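PDB 7BOB: endo-beta-mannanase from Opitutaceae bacterium TAV5, which hydrolyses beta-1,4-mannosidic bonds, acting as an exo-beta-1,4-mannosidase of glycoside hydrolase family 5 in the hindgut of a wood-feeding termite. Local coordinates for residues D196-Q199 / V200-D203; C270-F274 / G275-L279; H418-S422 / A423-V427; Q570-E573 / A574-A578. All coordinates share one frame; numbering follows the deposited sequence.

Contact 1: residues D196-Q199 / V200-D203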
loop_
_atom_site.group_PDB
_atom_site.type_symbol
_atom_site.label_atom_id
_atom_site.label_comp_id
_atom_site.label_asym_id
_atom_site.label_seq_id
_atom_site.Cartn_x
_atom_site.Cartn_y
_atom_site.Cartn_z
ATOM N N ASP A 196 -0.498 24.657 4.515
ATOM C CA ASP A 196 -1.938 24.510 4.642
ATOM C C ASP A 196 -2.272 23.541 5.769
ATOM O O ASP A 196 -1.443 23.310 6.658
ATOM C CB ASP A 196 -2.563 24.080 3.304
ATOM C CG ASP A 196 -2.078 22.708 2.817
ATOM O OD1 ASP A 196 -1.612 21.901 3.639
ATOM O OD2 ASP A 196 -2.168 22.422 1.599
ATOM N N HIS A 197 -3.471 22.956 5.736
ATOM C CA HIS A 197 -3.914 22.117 6.843
ATOM C C HIS A 197 -3.198 20.769 6.894
ATOM O O HIS A 197 -3.332 20.056 7.894
ATOM C CB HIS A 197 -5.438 21.939 6.783
ATOM C CG HIS A 197 -5.920 21.141 5.609
ATOM N ND1 HIS A 197 -5.569 21.437 4.307
ATOM C CD2 HIS A 197 -6.733 20.056 5.544
ATOM C CE1 HIS A 197 -6.130 20.557 3.491
ATOM N NE2 HIS A 197 -6.841 19.707 4.215
ATOM N N GLN A 198 -2.404 20.419 5.881
ATOM C CA GLN A 198 -1.640 19.186 5.998
ATOM C C GLN A 198 -0.599 19.249 7.101
ATOM O O GLN A 198 -0.086 18.195 7.495
ATOM C CB GLN A 198 -1.005 18.832 4.664
ATOM C CG GLN A 198 -2.058 18.729 3.595
ATOM C CD GLN A 198 -1.707 17.740 2.562
ATOM O OE1 GLN A 198 -1.506 16.575 2.866
ATOM N NE2 GLN A 198 -1.575 18.197 1.314
ATOM N N GLN A 199 -0.305 20.439 7.633
ATOM C CA GLN A 199 0.450 20.509 8.876
ATOM C C GLN A 199 -0.227 19.708 9.981
ATOM O O GLN A 199 0.461 19.170 10.860
ATOM C CB GLN A 199 0.596 21.959 9.346
ATOM C CG GLN A 199 1.337 22.887 8.412
ATOM C CD GLN A 199 1.254 24.324 8.898
ATOM O OE1 GLN A 199 2.082 24.768 9.697
ATOM N NE2 GLN A 199 0.229 25.036 8.459
ATOM N N VAL A 200 -1.564 19.646 9.973
ATOM C CA VAL A 200 -2.331 18.960 11.016
ATOM C C VAL A 200 -2.643 17.514 10.638
ATOM O O VAL A 200 -2.520 16.607 11.464
ATOM C CB VAL A 200 -3.636 19.727 11.313
ATOM C CG1 VAL A 200 -4.423 19.005 12.398
ATOM C CG2 VAL A 200 -3.344 21.173 11.736
ATOM N N ILE A 201 -3.081 17.277 9.398
ATOM C CA ILE A 201 -3.639 15.984 9.016
ATOM C C ILE A 201 -2.628 15.039 8.353
ATOM O O ILE A 201 -2.980 13.880 8.088
ATOM C CB ILE A 201 -4.863 16.170 8.095
ATOM C CG1 ILE A 201 -4.420 16.713 6.727
ATOM C CG2 ILE A 201 -5.941 17.096 8.774
ATOM C CD1 ILE A 201 -5.416 16.464 5.614
ATOM N N ALA A 202 -1.404 15.491 8.047
ATOM C CA ALA A 202 -0.375 14.583 7.526
ATOM C C ALA A 202 0.967 14.876 8.187
ATOM O O ALA A 202 1.110 15.831 8.959
ATOM C CB ALA A 202 -0.261 14.673 5.997
ATOM N N ASP A 203 1.961 14.030 7.906
ATOM C CA ASP A 203 3.350 14.307 8.283
ATOM C C ASP A 203 4.125 14.521 6.989
ATOM O O ASP A 203 4.601 13.573 6.367
ATOM C CB ASP A 203 4.000 13.211 9.121
ATOM C CG ASP A 203 5.388 13.626 9.641
ATOM O OD1 ASP A 203 5.787 14.805 9.451
ATOM O OD2 ASP A 203 6.071 12.784 10.262
#

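Contact 2: residues C270-F274 / G275-L279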
loop_
_atom_site.group_PDB
_atom_site.type_symbol
_atom_site.label_atom_id
_atom_site.label_comp_id
_atom_site.label_asym_id
_atom_site.label_seq_id
_atom_site.Cartn_x
_atom_site.Cartn_y
_atom_site.Cartn_z
ATOM N N CYS A 270 -5.577 24.432 16.324
ATOM C CA CYS A 270 -4.328 23.684 16.448
ATOM C C CYS A 270 -3.118 24.556 16.167
ATOM O O CYS A 270 -2.167 24.586 16.955
ATOM C CB CYS A 270 -4.336 22.465 15.529
ATOM S SG CYS A 270 -5.712 21.343 15.888
ATOM N N ALA A 271 -3.111 25.215 15.020
ATOM C CA ALA A 271 -1.988 26.086 14.691
ATOM C C ALA A 271 -1.755 27.114 15.795
ATOM O O ALA A 271 -0.635 27.252 16.304
ATOM C CB ALA A 271 -2.228 26.773 13.345
ATOM N N ARG A 272 -2.823 27.806 16.211
ATOM C CA ARG A 272 -2.711 28.866 17.219
ATOM C C ARG A 272 -1.984 28.416 18.481
ATOM O O ARG A 272 -1.270 29.210 19.104
ATOM C CB ARG A 272 -4.096 29.378 17.605
ATOM C CG ARG A 272 -4.039 30.656 18.433
ATOM C CD ARG A 272 -3.579 31.843 17.577
ATOM N NE ARG A 272 -3.282 33.024 18.372
ATOM C CZ ARG A 272 -2.166 33.195 19.081
ATOM N NH1 ARG A 272 -1.228 32.248 19.109
ATOM N NH2 ARG A 272 -1.987 34.326 19.766
ATOM N N ALA A 273 -2.155 27.155 18.874
ATOM C CA ALA A 273 -1.455 26.603 20.028
ATOM C C ALA A 273 0.066 26.616 19.868
ATOM O O ALA A 273 0.778 26.413 20.859
ATOM C CB ALA A 273 -1.941 25.166 20.275
ATOM N N PHE A 274 0.582 26.839 18.662
ATOM C CA PHE A 274 2.021 26.785 18.435
ATOM C C PHE A 274 2.632 28.120 18.025
ATOM O O PHE A 274 3.861 28.244 18.031
ATOM C CB PHE A 274 2.348 25.716 17.381
ATOM C CG PHE A 274 1.974 24.324 17.821
ATOM C CD1 PHE A 274 0.658 23.886 17.737
ATOM C CD2 PHE A 274 2.922 23.478 18.379
ATOM C CE1 PHE A 274 0.297 22.611 18.179
ATOM C CE2 PHE A 274 2.565 22.196 18.829
ATOM C CZ PHE A 274 1.250 21.764 18.723
ATOM N N GLY A 275 1.819 29.127 17.712
ATOM C CA GLY A 275 2.313 30.423 17.332
ATOM C C GLY A 275 1.195 31.226 16.711
ATOM O O GLY A 275 0.074 30.739 16.533
ATOM N N PRO A 276 1.472 32.472 16.355
ATOM C CA PRO A 276 0.443 33.280 15.692
ATOM C C PRO A 276 0.114 32.676 14.336
ATOM O O PRO A 276 0.964 32.051 13.684
ATOM C CB PRO A 276 1.094 34.669 15.572
ATOM C CG PRO A 276 2.570 34.428 15.666
ATOM C CD PRO A 276 2.768 33.168 16.481
ATOM N N VAL A 277 -1.144 32.823 13.920
ATOM C CA VAL A 277 -1.611 32.116 12.734
ATOM C C VAL A 277 -2.461 33.039 11.876
ATOM O O VAL A 277 -3.410 33.657 12.364
ATOM C CB VAL A 277 -2.379 30.815 13.086
ATOM C CG1 VAL A 277 -3.573 31.107 13.910
ATOM C CG2 VAL A 277 -2.822 30.134 11.826
ATOM N N LEU A 278 -2.093 33.129 10.593
ATOM C CA LEU A 278 -2.804 33.872 9.567
ATOM C C LEU A 278 -3.674 32.918 8.761
ATOM O O LEU A 278 -3.178 31.906 8.248
ATOM C CB LEU A 278 -1.806 34.572 8.628
ATOM C CG LEU A 278 -2.375 35.257 7.388
ATOM C CD1 LEU A 278 -3.300 36.364 7.871
ATOM C CD2 LEU A 278 -1.302 35.875 6.467
ATOM N N LEU A 279 -4.960 33.245 8.621
ATOM C CA LEU A 279 -5.817 32.499 7.701
ATOM C C LEU A 279 -5.463 32.970 6.301
ATOM O O LEU A 279 -6.127 33.827 5.711
ATOM C CB LEU A 279 -7.295 32.709 8.005
ATOM C CG LEU A 279 -8.247 31.815 7.202
ATOM C CD1 LEU A 279 -7.973 30.351 7.500
ATOM C CD2 LEU A 279 -9.734 32.139 7.446
#

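Contact 3: residues H418-S422 / A423-V427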
loop_
_atom_site.group_PDB
_atom_site.type_symbol
_atom_site.label_atom_id
_atom_site.label_comp_id
_atom_site.label_asym_id
_atom_site.label_seq_id
_atom_site.Cartn_x
_atom_site.Cartn_y
_atom_site.Cartn_z
ATOM N N HIS A 418 -16.049 18.519 16.780
ATOM C CA HIS A 418 -17.370 18.850 16.254
ATOM C C HIS A 418 -18.481 18.377 17.193
ATOM O O HIS A 418 -19.463 19.100 17.422
ATOM C CB HIS A 418 -17.549 18.243 14.867
ATOM C CG HIS A 418 -18.980 18.051 14.471
ATOM N ND1 HIS A 418 -19.837 19.108 14.223
ATOM C CD2 HIS A 418 -19.711 16.924 14.289
ATOM C CE1 HIS A 418 -21.029 18.639 13.899
ATOM N NE2 HIS A 418 -20.975 17.316 13.922
ATOM N N LEU A 419 -18.342 17.169 17.747
ATOM C CA LEU A 419 -19.403 16.621 18.581
ATOM C C LEU A 419 -19.480 17.349 19.914
ATOM O O LEU A 419 -20.574 17.520 20.457
ATOM C CB LEU A 419 -19.197 15.116 18.799
ATOM C CG LEU A 419 -19.257 14.195 17.569
ATOM C CD1 LEU A 419 -18.868 12.743 17.929
ATOM C CD2 LEU A 419 -20.623 14.228 16.876
ATOM N N LEU A 420 -18.339 17.785 20.455
ATOM C CA LEU A 420 -18.368 18.574 21.680
ATOM C C LEU A 420 -19.029 19.934 21.452
ATOM O O LEU A 420 -19.781 20.413 22.312
ATOM C CB LEU A 420 -16.953 18.738 22.222
ATOM C CG LEU A 420 -16.374 17.482 22.850
ATOM C CD1 LEU A 420 -14.848 17.498 22.822
ATOM C CD2 LEU A 420 -16.915 17.333 24.282
ATOM N N GLN A 421 -18.775 20.565 20.293
ATOM C CA GLN A 421 -19.463 21.815 19.980
ATOM C C GLN A 421 -20.950 21.590 19.764
ATOM O O GLN A 421 -21.739 22.516 19.953
ATOM C CB GLN A 421 -18.871 22.487 18.731
ATOM C CG GLN A 421 -17.423 22.877 18.856
ATOM C CD GLN A 421 -16.945 23.819 17.728
ATOM O OE1 GLN A 421 -17.363 23.718 16.568
ATOM N NE2 GLN A 421 -16.075 24.736 18.091
ATOM N N SER A 422 -21.355 20.389 19.337
ATOM C CA SER A 422 -22.785 20.107 19.257
ATOM C C SER A 422 -23.396 19.921 20.648
ATOM O O SER A 422 -24.582 20.227 20.858
ATOM C CB SER A 422 -23.031 18.883 18.384
ATOM O OG SER A 422 -23.093 19.253 17.024
ATOM N N ALA A 423 -22.608 19.437 21.609
ATOM C CA ALA A 423 -23.011 19.486 23.012
ATOM C C ALA A 423 -22.869 20.876 23.593
ATOM O O ALA A 423 -22.981 21.034 24.812
ATOM C CB ALA A 423 -22.186 18.511 23.848
ATOM N N GLU A 424 -22.571 21.867 22.751
ATOM C CA GLU A 424 -22.495 23.262 23.167
ATOM C C GLU A 424 -21.377 23.484 24.184
ATOM O O GLU A 424 -21.497 24.299 25.104
ATOM C CB GLU A 424 -23.848 23.750 23.691
ATOM C CG GLU A 424 -24.878 23.796 22.570
ATOM C CD GLU A 424 -26.260 24.173 23.048
ATOM O OE1 GLU A 424 -26.372 25.116 23.870
ATOM O OE2 GLU A 424 -27.232 23.520 22.595
ATOM N N GLU A 425 -20.271 22.762 23.999
ATOM C CA GLU A 425 -19.025 23.057 24.693
ATOM C C GLU A 425 -18.152 23.981 23.848
ATOM O O GLU A 425 -18.275 24.022 22.623
ATOM C CB GLU A 425 -18.273 21.769 25.009
ATOM C CG GLU A 425 -19.088 20.799 25.861
ATOM C CD GLU A 425 -18.901 21.049 27.336
ATOM O OE1 GLU A 425 -18.126 21.962 27.704
ATOM O OE2 GLU A 425 -19.523 20.336 28.135
ATOM N N HIS A 426 -17.293 24.751 24.526
ATOM C CA HIS A 426 -16.249 25.545 23.878
ATOM C C HIS A 426 -14.950 24.753 23.965
ATOM O O HIS A 426 -14.446 24.498 25.065
ATOM C CB HIS A 426 -16.076 26.922 24.528
ATOM C CG HIS A 426 -17.239 27.847 24.324
ATOM N ND1 HIS A 426 -17.977 27.880 23.158
ATOM C CD2 HIS A 426 -17.794 28.774 25.144
ATOM C CE1 HIS A 426 -18.938 28.780 23.270
ATOM N NE2 HIS A 426 -18.847 29.340 24.465
ATOM N N VAL A 427 -14.406 24.369 22.817
ATOM C CA VAL A 427 -13.334 23.381 22.764
ATOM C C VAL A 427 -12.002 24.071 22.497
ATOM O O VAL A 427 -11.838 24.752 21.478
ATOM C CB VAL A 427 -13.614 22.317 21.701
ATOM C CG1 VAL A 427 -12.548 21.241 21.768
ATOM C CG2 VAL A 427 -15.020 21.759 21.888
#

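Contact 4: residues Q570-E573 / A574-A578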
loop_
_atom_site.group_PDB
_atom_site.type_symbol
_atom_site.label_atom_id
_atom_site.label_comp_id
_atom_site.label_asym_id
_atom_site.label_seq_id
_atom_site.Cartn_x
_atom_site.Cartn_y
_atom_site.Cartn_z
ATOM N N GLN A 570 -26.468 10.543 9.973
ATOM C CA GLN A 570 -27.689 11.323 10.155
ATOM C C GLN A 570 -28.409 10.945 11.441
ATOM O O GLN A 570 -28.711 11.802 12.279
ATOM C CB GLN A 570 -28.615 11.116 8.958
ATOM C CG GLN A 570 -28.441 12.133 7.852
ATOM C CD GLN A 570 -29.770 12.602 7.302
ATOM O OE1 GLN A 570 -30.249 12.098 6.283
ATOM N NE2 GLN A 570 -30.388 13.560 7.987
ATOM N N THR A 571 -28.683 9.652 11.616
ATOM C CA THR A 571 -29.487 9.204 12.742
ATOM C C THR A 571 -28.677 8.972 14.016
ATOM O O THR A 571 -29.263 8.974 15.102
ATOM C CB THR A 571 -30.237 7.928 12.355
ATOM O OG1 THR A 571 -29.292 6.955 11.916
ATOM C CG2 THR A 571 -31.188 8.204 11.200
ATOM N N GLN A 572 -27.346 8.814 13.926
ATOM C CA GLN A 572 -26.542 8.492 15.106
ATOM C C GLN A 572 -25.862 9.694 15.755
ATOM O O GLN A 572 -25.472 9.611 16.930
ATOM C CB GLN A 572 -25.472 7.460 14.744
ATOM C CG GLN A 572 -26.041 6.099 14.336
ATOM C CD GLN A 572 -26.500 5.290 15.523
ATOM O OE1 GLN A 572 -27.692 5.237 15.834
ATOM N NE2 GLN A 572 -25.551 4.654 16.205
ATOM N N GLU A 573 -25.736 10.812 15.040
ATOM C CA GLU A 573 -24.877 11.900 15.497
ATOM C C GLU A 573 -25.322 12.474 16.848
ATOM O O GLU A 573 -24.483 12.806 17.699
ATOM C CB GLU A 573 -24.833 12.995 14.430
ATOM C CG GLU A 573 -23.577 13.797 14.499
ATOM C CD GLU A 573 -23.575 15.000 13.574
ATOM O OE1 GLU A 573 -23.973 14.887 12.385
ATOM O OE2 GLU A 573 -23.163 16.070 14.060
ATOM N N ALA A 574 -26.635 12.621 17.061
ATOM C CA ALA A 574 -27.105 13.188 18.328
ATOM C C ALA A 574 -26.620 12.361 19.512
ATOM O O ALA A 574 -26.149 12.908 20.517
ATOM C CB ALA A 574 -28.631 13.283 18.342
ATOM N N SER A 575 -26.690 11.039 19.397
ATOM C CA SER A 575 -26.226 10.199 20.494
ATOM C C SER A 575 -24.702 10.224 20.603
ATOM O O SER A 575 -24.157 10.240 21.717
ATOM C CB SER A 575 -26.765 8.777 20.330
ATOM O OG SER A 575 -26.266 8.157 19.168
ATOM N N TRP A 576 -23.990 10.263 19.469
ATOM C CA TRP A 576 -22.541 10.452 19.539
ATOM C C TRP A 576 -22.201 11.649 20.421
ATOM O O TRP A 576 -21.366 11.567 21.330
ATOM C CB TRP A 576 -21.950 10.650 18.137
ATOM C CG TRP A 576 -22.093 9.472 17.237
ATOM C CD1 TRP A 576 -22.507 8.212 17.588
ATOM C CD2 TRP A 576 -21.850 9.437 15.827
ATOM N NE1 TRP A 576 -22.531 7.401 16.485
ATOM C CE2 TRP A 576 -22.130 8.122 15.390
ATOM C CE3 TRP A 576 -21.416 10.387 14.888
ATOM C CZ2 TRP A 576 -21.982 7.731 14.055
ATOM C CZ3 TRP A 576 -21.283 10.007 13.566
ATOM C CH2 TRP A 576 -21.554 8.685 13.158
ATOM N N SER A 577 -22.865 12.770 20.180
ATOM C CA SER A 577 -22.549 13.966 20.938
ATOM C C SER A 577 -23.059 13.844 22.376
ATOM O O SER A 577 -22.377 14.235 23.328
ATOM C CB SER A 577 -23.137 15.168 20.203
ATOM O OG SER A 577 -23.207 16.310 21.013
ATOM N N ALA A 578 -24.234 13.250 22.559
ATOM C CA ALA A 578 -24.730 13.022 23.914
ATOM C C ALA A 578 -23.781 12.144 24.729
ATOM O O ALA A 578 -23.739 12.260 25.959
ATOM C CB ALA A 578 -26.122 12.387 23.858
HETATM O O HOH W 1 -28.205 12.268 14.968
HETATM O O HOH W 2 -28.246 9.785 17.786
HETATM O O HOH W 3 -22.330 4.123 15.917
#

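Contact 1: residues D196-Q199 / V200-D203
His197 and Ile201 meet along one side of a single short helical turn. The CD1 methyl of Ile201 lies 3.8 Å from NE2 of His197 and equally near CD2, and it approaches the imidazole obliquely. CG1 of Ile201 sits between the backbone N and the carbonyl carbon (chi1 69°). This brings CG1 back to within 3.7 Å of His197 O. That oxygen is gripped twice. Ile201 N reaches it in the carbonyl plane at 3.2 Å, and Val200 N reaches it from above that plane at 2.8 Å. Tyr267 also packs on both His197 and Ile201, and NE2 of His197 bonds to Trp247 O. With Ile201 cut back to alanine, the imidazole would probably lose CD1 as a neighbour and the His197 carbonyl CG1. The side of Gln198 and Ala202 is looser and partly exposed. There the methyl of Ala202 is 3.9 Å from OE1 of Gln198, and Ala202 N bonds to Gln198 O at 3.1 Å. At the start of the turn, OD1 of Asp196 accepts from Gln198 N at 2.8 Å, from above the carboxylate plane. Asp196 O takes the N and NE2 of Gln199 on opposite faces; NE2 also bonds to Thr238 O. The arrangement is a short helical turn with a side-chain cap from Asp196, set between strands 191-192 and 237-241 of the (beta/alpha)8 barrel expected for family 5.

Contact 2: residues C270-F274 / G275-L279
Gly275 takes up its bonds with Ala271 and Arg272 just after helix 258-272. Its N-H is shared between two carbonyls, Ala271 O and Arg272 O, each 3.4 Å away, and both bonds are weak. Ala271 O has a firmer donor in Phe274 N at 2.7 Å. The Gly275 carbonyl is met by Arg272. NH1 of that arginine makes a weak bond to Gly275 O at 3.3 Å, and the CA-H of Arg272 points at the same oxygen. The chain of Arg272 bends at chi2 (70°), which folds the guanidinium back over the turn. One of its faces lies over CA of Pro276, and NH2 has a further weak bond to Ser6 O. Gly275 is nearly fully extended with positive phi (166°), a shape in which any CB would clash with Phe274 O. This is the helix-to-strand turn of a right-handed beta-alpha-beta crossover, strand 237-241, helix 258-272 and strand 277-282, in the (beta/alpha)8 barrel. Val277 faces back to the helix. Its CG2 touches CB of Ala271 at 3.7 Å, and its CG1 comes equally near CD of Arg272. The backbone of Val277 bonds to Asn312. Ala273 O accepts from Arg431 NH1, and the Phe274 ring meets Trp389 edge-to-face.

Contact 3: residues H418-S422 / A423-V427
Leu420 and Val427 pack together where the chain turns out of helix 406-422. CG2 of Val427 touches CB of Leu420 at 3.6 Å and CG of Gln421 at 4.0 Å. The side chains of Gln421 and Val427 cross at about a right angle. CG2 is placed beside the backbone N of Val427, since CG1 stands opposite that N (chi1 -175°). Backbone bonds bring the two residues together. Ala423 N makes the last regular helical bond, to Leu419 O at 3.0 Å. Glu425 N then reaches back to Leu420 O at 2.9 Å, and Glu424 N makes a weak bond to Gln421 O. Glu424 has positive phi (64°). This is a Schellman motif with Glu424 as the C-prime residue. It reverses the chain so that Val427 returns over the last helical turn. CB and CG of Glu425 lie over the carbonyl of Leu420, with CB at 3.4 Å from the oxygen. The Glu425 carboxylate then turns away, and its rotation is fixed by a bond from OE1 to Thr384 OG1 and a salt bridge from OE2 to Arg444 NH2. Glu424 and Ser422 are exposed. Leu420 and Val427 face inward and pack on Leu387 of strand 385-389, the neighbour of strand 427-431 in the mixed sheet. Leu420 also touches Tyr580 of helix 569-583, Leu419 O accepts from Ser577 OG of that helix, and Gln421 packs against Ser262 and Lys269 of helix 258-272.

Contact 4: residues Q570-E573 / A574-A578
Trp576 lies back over Gln572 and Glu573, one turn earlier in helix 569-583. Its CB is 3.4 Å from Glu573 O. CG stands anti to the carbonyl carbon (chi1 -64°), which lays the indole over the preceding turn. CG and CD1 come above the carbonyl of Gln572, with CD1 at 3.3 Å from the oxygen. NE1 and CE2 follow over CB of Gln572, the nearer being NE1 at 3.4 Å, and CZ2 passes close to the same CB. On the six-membered ring, CE3 meets CA and CG of Glu573. Thus Gln572 CB and Glu573 CA share one face of the indole. The amide of Gln572 stands at 90° to the ring. A water accepts from its NE2 at 3.3 Å and, weakly, from NE1 of Trp576. Gln572 O takes Trp576 N in its carbonyl plane at 3.0 Å and Ser575 OG at 2.8 Å. The indole also stacks on Phe562 of helix 558-564. If alanine replaced Trp576, Gln572 CB and Glu573 CA would probably lose their cover, Phe562 its stacking partner and the water a weak donor. The helix is kinked here, and water fills in for direct bonds. One water links Gln570 O to Ala574 N, and another links Thr571 O to Ser575 N. The Glu573 carboxylate has partners in Arg569 and, across the helix interface, in His418 NE2. Trp576 packs on Leu419 as well, so this turn lies against helices 558-564 and 406-422.

The four contacts follow in series along the chain. Contacts 1 and 2 belong to the (beta/alpha)8 barrel, with centres about 13 Å apart. They touch through Val200 CG2 and Cys270 CB at 4.1 Å, so the short helix 198-201 rests on helix 258-272. Contacts 3 and 4 belong to the C-terminal part, built round the mixed sheet. Their centres are about 12 Å apart, and helices 406-422 and 569-583 pack directly there. The two pairs do not touch: nearest atoms of contacts 2 and 3 are about 8 Å apart. Helix 258-272 bridges them, since contact 3 packs on it. The contacts thus follow a path from barrel to C-terminal domain within one subunit of the trimer.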